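Local coordinates for protein colicin-D (Escherichia coli, PDB 5ZNM) that kills Escherichia coli and close relatives by blocking protein synthesis, this chain being its central domain and the C-terminal tRNase domain, at residues L285-G288 with R289-R292; N377-I380 with Y381-G385; N51-A54 with S55-Q58. All coordinates share one frame; numbering follows the deposited sequence.

Contact 1: L285-G288 with R289-R292; sequences LDSG and RFSR
D286 sends CG anti to its own carbonyl carbon (chi1 -72°), which carries the carboxylate across the loop to R292, while S287 holds OG between its backbone N and carbonyl carbon (chi1 65°), aimed at F290. OD1 of D286 takes the backbone N-H of R292 at 2.9 Å; the donor stands well above the carboxylate plane, and OD1 also lies 3.4 Å from CB of R292. The charged end of R292 leads away to D255, and OD2 of D286 is held by the backbone N of N159. Further along, the chain doubles back: the N-H of S287 bonds nearly straight to F290 O at 2.9 Å. Next comes a classic gamma turn centred on G288, closed by the weak bond R289 N to S287 O; the positive phi of G288 (83°) gives a shape at which a CB would collide with the preceding carbonyl. The loop joins strand 274-281 to helix 292-297, with S291 as N-cap, its OG capping Q294 N. S287 OG sits near the plane of the F290 ring, at its edge, and accepts a weak bond from F290 N at 3.4 Å. Over one ring face lies CG of R289, whose guanidinium goes on to E325.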
loop_
_atom_site.group_PDB
_atom_site.type_symbol
_atom_site.label_atom_id
_atom_site.label_comp_id
_atom_site.label_asym_id
_atom_site.label_seq_id
_atom_site.Cartn_x
_atom_site.Cartn_y
_atom_site.Cartn_z
ATOM N N LEU A 285 -4.577 -29.518 4.971
ATOM C CA LEU A 285 -5.087 -30.328 3.872
ATOM C C LEU A 285 -5.330 -29.519 2.612
ATOM O O LEU A 285 -5.707 -30.101 1.589
ATOM C CB LEU A 285 -6.386 -31.029 4.285
ATOM C CG LEU A 285 -6.284 -32.098 5.385
ATOM C CD1 LEU A 285 -7.682 -32.544 5.818
ATOM C CD2 LEU A 285 -5.436 -33.298 4.932
ATOM N N ASP A 286 -5.136 -28.200 2.660
ATOM C CA ASP A 286 -5.323 -27.329 1.505
ATOM C C ASP A 286 -3.950 -26.811 1.104
ATOM O O ASP A 286 -3.440 -25.855 1.695
ATOM C CB ASP A 286 -6.290 -26.191 1.826
ATOM C CG ASP A 286 -7.720 -26.671 1.941
ATOM O OD1 ASP A 286 -7.937 -27.749 2.524
ATOM O OD2 ASP A 286 -8.629 -25.983 1.444
ATOM N N SER A 287 -3.377 -27.425 0.072
ATOM C CA SER A 287 -1.970 -27.241 -0.256
ATOM C C SER A 287 -1.729 -27.037 -1.747
ATOM O O SER A 287 -0.602 -27.256 -2.212
ATOM C CB SER A 287 -1.155 -28.454 0.202
ATOM O OG SER A 287 -1.552 -29.606 -0.542
ATOM N N GLY A 288 -2.744 -26.646 -2.518
ATOM C CA GLY A 288 -2.555 -26.559 -3.948
ATOM C C GLY A 288 -2.746 -27.921 -4.585
ATOM O O GLY A 288 -3.718 -28.127 -5.319
ATOM N N ARG A 289 -1.854 -28.876 -4.296
ATOM C CA ARG A 289 -2.066 -30.214 -4.836
ATOM C C ARG A 289 -3.351 -30.816 -4.291
ATOM O O ARG A 289 -4.122 -31.431 -5.034
ATOM C CB ARG A 289 -0.888 -31.132 -4.523
ATOM C CG ARG A 289 -1.209 -32.564 -5.015
ATOM C CD ARG A 289 -0.136 -33.578 -4.677
ATOM N NE ARG A 289 1.159 -33.183 -5.206
ATOM C CZ ARG A 289 2.292 -33.826 -4.957
ATOM N NH1 ARG A 289 2.297 -34.906 -4.189
ATOM N NH2 ARG A 289 3.430 -33.390 -5.477
ATOM N N PHE A 290 -3.622 -30.600 -3.010
ATOM C CA PHE A 290 -4.811 -31.111 -2.357
ATOM C C PHE A 290 -5.684 -29.975 -1.854
ATOM O O PHE A 290 -5.224 -28.858 -1.622
ATOM C CB PHE A 290 -4.444 -32.012 -1.173
ATOM C CG PHE A 290 -3.655 -33.220 -1.569
ATOM C CD1 PHE A 290 -4.275 -34.292 -2.204
ATOM C CD2 PHE A 290 -2.298 -33.282 -1.322
ATOM C CE1 PHE A 290 -3.550 -35.411 -2.583
ATOM C CE2 PHE A 290 -1.563 -34.393 -1.691
ATOM C CZ PHE A 290 -2.191 -35.465 -2.323
ATOM N N SER A 291 -6.960 -30.290 -1.688
ATOM C CA SER A 291 -7.868 -29.465 -0.914
ATOM C C SER A 291 -8.727 -30.403 -0.098
ATOM O O SER A 291 -8.999 -31.531 -0.511
ATOM C CB SER A 291 -8.761 -28.577 -1.797
ATOM O OG SER A 291 -9.679 -29.369 -2.540
ATOM N N ARG A 292 -9.149 -29.933 1.066
ATOM C CA ARG A 292 -10.074 -30.728 1.856
ATOM C C ARG A 292 -11.340 -31.025 1.061
ATOM O O ARG A 292 -11.910 -32.119 1.166
ATOM C CB ARG A 292 -10.413 -29.993 3.146
ATOM C CG ARG A 292 -11.080 -30.882 4.150
ATOM C CD ARG A 292 -11.450 -30.177 5.434
ATOM N NE ARG A 292 -12.506 -30.892 6.127
ATOM C CZ ARG A 292 -12.458 -31.295 7.380
ATOM N NH1 ARG A 292 -11.401 -31.041 8.134
ATOM N NH2 ARG A 292 -13.484 -31.962 7.898
#

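Contact 2: N377-I380 with Y381-G385; sequences NGRI and YLETG
R379 and E383, one turn apart, form an i to i+4 salt bridge on the last helix, 376-384, of the tRNase domain. NH1 of R379 lies 2.6 Å from OE1 of E383, but the bent N-H angle of 116° makes the hydrogen bond weak. The guanidinium and carboxylate planes are turned 69° against each other, and OE2 of E383 rests 3.4 Å from CG of R379. The arginine chain bends at chi3 (40°), which turns the edge of the guanidinium to the carboxylate; OE1 is also bonded to a glycerol, probably from the crystallisation liquor. Beneath this pair runs the helical ladder, E383 N to R379 O and L382 N to G378 O, the latter almost straight. CG of L382 packs on G378 O at 3.3 Å, its side chain reaching on to M354 and to F349 of strand 346-349. Y381 packs on V347 of the same strand, its OH bonded to K336 O. The helix stops at G385, which has positive phi and gives its N-H to Y381 O. There I380 O accepts two bonds, from T384 N and T384 OG1, both 2.8 Å long and arriving from opposite faces of the carbonyl plane.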
loop_
_atom_site.group_PDB
_atom_site.type_symbol
_atom_site.label_atom_id
_atom_site.label_comp_id
_atom_site.label_asym_id
_atom_site.label_seq_id
_atom_site.Cartn_x
_atom_site.Cartn_y
_atom_site.Cartn_z
ATOM N N ASN A 377 -12.238 -51.523 -19.408
ATOM C CA ASN A 377 -11.609 -50.211 -19.301
ATOM C C ASN A 377 -10.231 -50.299 -18.656
ATOM O O ASN A 377 -9.331 -49.520 -19.009
ATOM C CB ASN A 377 -12.494 -49.246 -18.510
ATOM C CG ASN A 377 -13.756 -48.850 -19.275
ATOM O OD1 ASN A 377 -13.794 -48.881 -20.509
ATOM N ND2 ASN A 377 -14.794 -48.470 -18.538
ATOM N N GLY A 378 -10.051 -51.227 -17.713
ATOM C CA GLY A 378 -8.746 -51.388 -17.089
ATOM C C GLY A 378 -7.734 -51.963 -18.057
ATOM O O GLY A 378 -6.578 -51.531 -18.098
ATOM N N ARG A 379 -8.165 -52.928 -18.864
ATOM C CA ARG A 379 -7.319 -53.490 -19.909
ATOM C C ARG A 379 -6.918 -52.428 -20.929
ATOM O O ARG A 379 -5.762 -52.373 -21.368
ATOM C CB ARG A 379 -8.061 -54.643 -20.591
ATOM C CG ARG A 379 -7.217 -55.492 -21.506
ATOM C CD ARG A 379 -8.089 -56.271 -22.500
ATOM N NE ARG A 379 -9.209 -55.473 -23.009
ATOM C CZ ARG A 379 -9.151 -54.671 -24.072
ATOM N NH1 ARG A 379 -8.019 -54.541 -24.758
ATOM N NH2 ARG A 379 -10.226 -53.993 -24.451
ATOM N N ILE A 380 -7.858 -51.580 -21.322
ATOM C CA ILE A 380 -7.533 -50.503 -22.252
ATOM C C ILE A 380 -6.495 -49.567 -21.638
ATOM O O ILE A 380 -5.536 -49.163 -22.306
ATOM C CB ILE A 380 -8.814 -49.763 -22.667
ATOM C CG1 ILE A 380 -9.656 -50.670 -23.575
ATOM C CG2 ILE A 380 -8.487 -48.444 -23.370
ATOM C CD1 ILE A 380 -11.007 -50.106 -23.888
ATOM N N TYR A 381 -6.650 -49.226 -20.354
ATOM C CA TYR A 381 -5.674 -48.330 -19.740
ATOM C C TYR A 381 -4.292 -48.974 -19.686
ATOM O O TYR A 381 -3.296 -48.352 -20.064
ATOM C CB TYR A 381 -6.104 -47.908 -18.333
ATOM C CG TYR A 381 -4.968 -47.192 -17.623
ATOM C CD1 TYR A 381 -4.566 -45.923 -18.025
ATOM C CD2 TYR A 381 -4.274 -47.804 -16.568
ATOM C CE1 TYR A 381 -3.504 -45.267 -17.392
ATOM C CE2 TYR A 381 -3.220 -47.157 -15.940
ATOM C CZ TYR A 381 -2.838 -45.897 -16.357
ATOM O OH TYR A 381 -1.779 -45.260 -15.721
ATOM N N LEU A 382 -4.207 -50.211 -19.189
ATOM C CA LEU A 382 -2.908 -50.877 -19.101
ATOM C C LEU A 382 -2.265 -50.986 -20.470
ATOM O O LEU A 382 -1.054 -50.804 -20.614
ATOM C CB LEU A 382 -3.052 -52.265 -18.466
ATOM C CG LEU A 382 -3.590 -52.267 -17.031
ATOM C CD1 LEU A 382 -3.949 -53.669 -16.542
ATOM C CD2 LEU A 382 -2.590 -51.604 -16.069
ATOM N N GLU A 383 -3.072 -51.229 -21.497
ATOM C CA GLU A 383 -2.525 -51.420 -22.826
ATOM C C GLU A 383 -2.147 -50.096 -23.491
ATOM O O GLU A 383 -1.129 -50.026 -24.184
ATOM C CB GLU A 383 -3.535 -52.234 -23.647
ATOM C CG GLU A 383 -3.636 -53.703 -23.120
ATOM C CD GLU A 383 -4.641 -54.601 -23.856
ATOM O OE1 GLU A 383 -5.462 -54.093 -24.655
ATOM O OE2 GLU A 383 -4.604 -55.832 -23.623
ATOM N N THR A 384 -2.914 -49.021 -23.265
ATOM C CA THR A 384 -2.719 -47.795 -24.031
ATOM C C THR A 384 -2.376 -46.564 -23.209
ATOM O O THR A 384 -1.934 -45.567 -23.795
ATOM C CB THR A 384 -3.971 -47.459 -24.874
ATOM O OG1 THR A 384 -5.041 -47.047 -24.011
ATOM C CG2 THR A 384 -4.408 -48.667 -25.714
ATOM N N GLY A 385 -2.569 -46.583 -21.893
ATOM C CA GLY A 385 -2.389 -45.368 -21.118
ATOM C C GLY A 385 -3.585 -44.432 -21.116
ATOM O O GLY A 385 -3.559 -43.418 -20.407
#

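Contact 3: N51-A54 with S55-Q58; sequences NNTA and SSVQ
Q58 reaches back from the strand across the turn to N51, and its amide closes the loop. CB of Q58 points toward the 51-54 segment, and CG lies anti to the carbonyl carbon (chi1 -69°), after which the chain runs extended (chi2 171°) to CD, 3.7 Å from N51 O; along the way the side chain lies among V66 and T68 of strand 65-71 and R266 of strand 262-267. From CD the two ends of the amide part. OE1 accepts the backbone N-H of N51 at 2.9 Å, the donor lying in the plane of the Q58 side-chain amide and on a lone pair of OE1, and the same oxygen is 3.6 Å from N51 CB. NE2 gives one N-H to N51 O at 2.8 Å, nearly straight at 170°, although it approaches from above that carbonyl's plane. Its second N-H goes to S56 OG at 2.9 Å, and both acceptors lie close to the amide plane. S56 OG donates a hydrogen bond to T53 O at 2.7 Å, so a chain of hydrogen bonds runs from glutamine through serine to the carbonyl opening the type II beta turn T53-S56. S55, with positive phi, gives its backbone N-H to E275 and packs on S218 of the second subunit. With its acceptor and both N-H groups engaged, the buried Q58 amide is fixed in rotation and pairs with N51's backbone much as a neighbouring strand would.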
loop_
_atom_site.group_PDB
_atom_site.type_symbol
_atom_site.label_atom_id
_atom_site.label_comp_id
_atom_site.label_asym_id
_atom_site.label_seq_id
_atom_site.Cartn_x
_atom_site.Cartn_y
_atom_site.Cartn_z
ATOM N N ASN A 51 7.410 -10.098 6.542
ATOM C CA ASN A 51 8.212 -8.886 6.574
ATOM C C ASN A 51 7.748 -8.014 7.730
ATOM O O ASN A 51 6.552 -7.944 8.019
ATOM C CB ASN A 51 8.111 -8.124 5.252
ATOM C CG ASN A 51 8.822 -8.833 4.124
ATOM O OD1 ASN A 51 9.742 -9.627 4.359
ATOM N ND2 ASN A 51 8.410 -8.544 2.883
ATOM N N ASN A 52 8.689 -7.341 8.400
ATOM C CA ASN A 52 8.305 -6.420 9.462
ATOM C C ASN A 52 8.031 -5.005 8.935
ATOM O O ASN A 52 8.338 -4.022 9.602
ATOM C CB ASN A 52 9.355 -6.407 10.577
ATOM C CG ASN A 52 9.175 -7.558 11.571
ATOM O OD1 ASN A 52 9.922 -7.682 12.549
ATOM N ND2 ASN A 52 8.186 -8.395 11.327
ATOM N N THR A 53 7.465 -4.897 7.738
ATOM C CA THR A 53 6.889 -3.654 7.243
ATOM C C THR A 53 5.700 -3.245 8.108
ATOM O O THR A 53 4.695 -3.954 8.163
ATOM C CB THR A 53 6.435 -3.872 5.802
ATOM O OG1 THR A 53 7.495 -4.521 5.078
ATOM C CG2 THR A 53 6.076 -2.542 5.138
ATOM N N ALA A 54 5.799 -2.106 8.784
ATOM C CA ALA A 54 4.800 -1.795 9.800
ATOM C C ALA A 54 3.447 -1.483 9.168
ATOM O O ALA A 54 3.369 -0.883 8.090
ATOM C CB ALA A 54 5.256 -0.616 10.658
ATOM N N SER A 55 2.379 -1.897 9.855
ATOM C CA SER A 55 1.007 -1.571 9.463
ATOM C C SER A 55 0.659 -2.117 8.083
ATOM O O SER A 55 -0.094 -1.504 7.336
ATOM C CB SER A 55 0.758 -0.057 9.505
ATOM O OG SER A 55 0.891 0.430 10.835
ATOM N N SER A 56 1.203 -3.270 7.720
ATOM C CA SER A 56 1.022 -3.791 6.376
ATOM C C SER A 56 0.139 -5.033 6.401
ATOM O O SER A 56 0.015 -5.719 7.413
ATOM C CB SER A 56 2.381 -4.110 5.735
ATOM O OG SER A 56 3.059 -5.156 6.436
ATOM N N VAL A 57 -0.499 -5.288 5.269
ATOM C CA VAL A 57 -1.170 -6.559 4.997
ATOM C C VAL A 57 -0.276 -7.346 4.055
ATOM O O VAL A 57 0.256 -6.792 3.086
ATOM C CB VAL A 57 -2.562 -6.333 4.375
ATOM C CG1 VAL A 57 -3.233 -7.681 4.041
ATOM C CG2 VAL A 57 -3.438 -5.498 5.305
ATOM N N GLN A 58 -0.105 -8.642 4.324
ATOM C CA GLN A 58 0.806 -9.432 3.516
ATOM C C GLN A 58 0.181 -10.775 3.181
ATOM O O GLN A 58 -0.566 -11.356 3.977
ATOM C CB GLN A 58 2.145 -9.669 4.222
ATOM C CG GLN A 58 2.983 -8.391 4.371
ATOM C CD GLN A 58 4.206 -8.606 5.262
ATOM O OE1 GLN A 58 4.830 -9.664 5.225
ATOM N NE2 GLN A 58 4.544 -7.592 6.083
#

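Along the chain the order is contact 3, contact 1, contact 2, with no overlap and no direct touch. Contact 3 leads from strand 49-51 of a mixed sheet into strand 56-61 of the five-stranded antiparallel sheet. Contact 1 follows strand 274-281 of that same five-stranded sheet and hands the chain to helix 292-297; its centre is about 27 Å from that of contact 3. Contact 2, on helix 376-384 near the C-terminus, is centred about 29 Å from contact 1 and 53 Å from contact 3, across the chain's centre. The series therefore probably spans the central domain, the region where the chain passes from it to the tRNase domain, and the latter's closing helix.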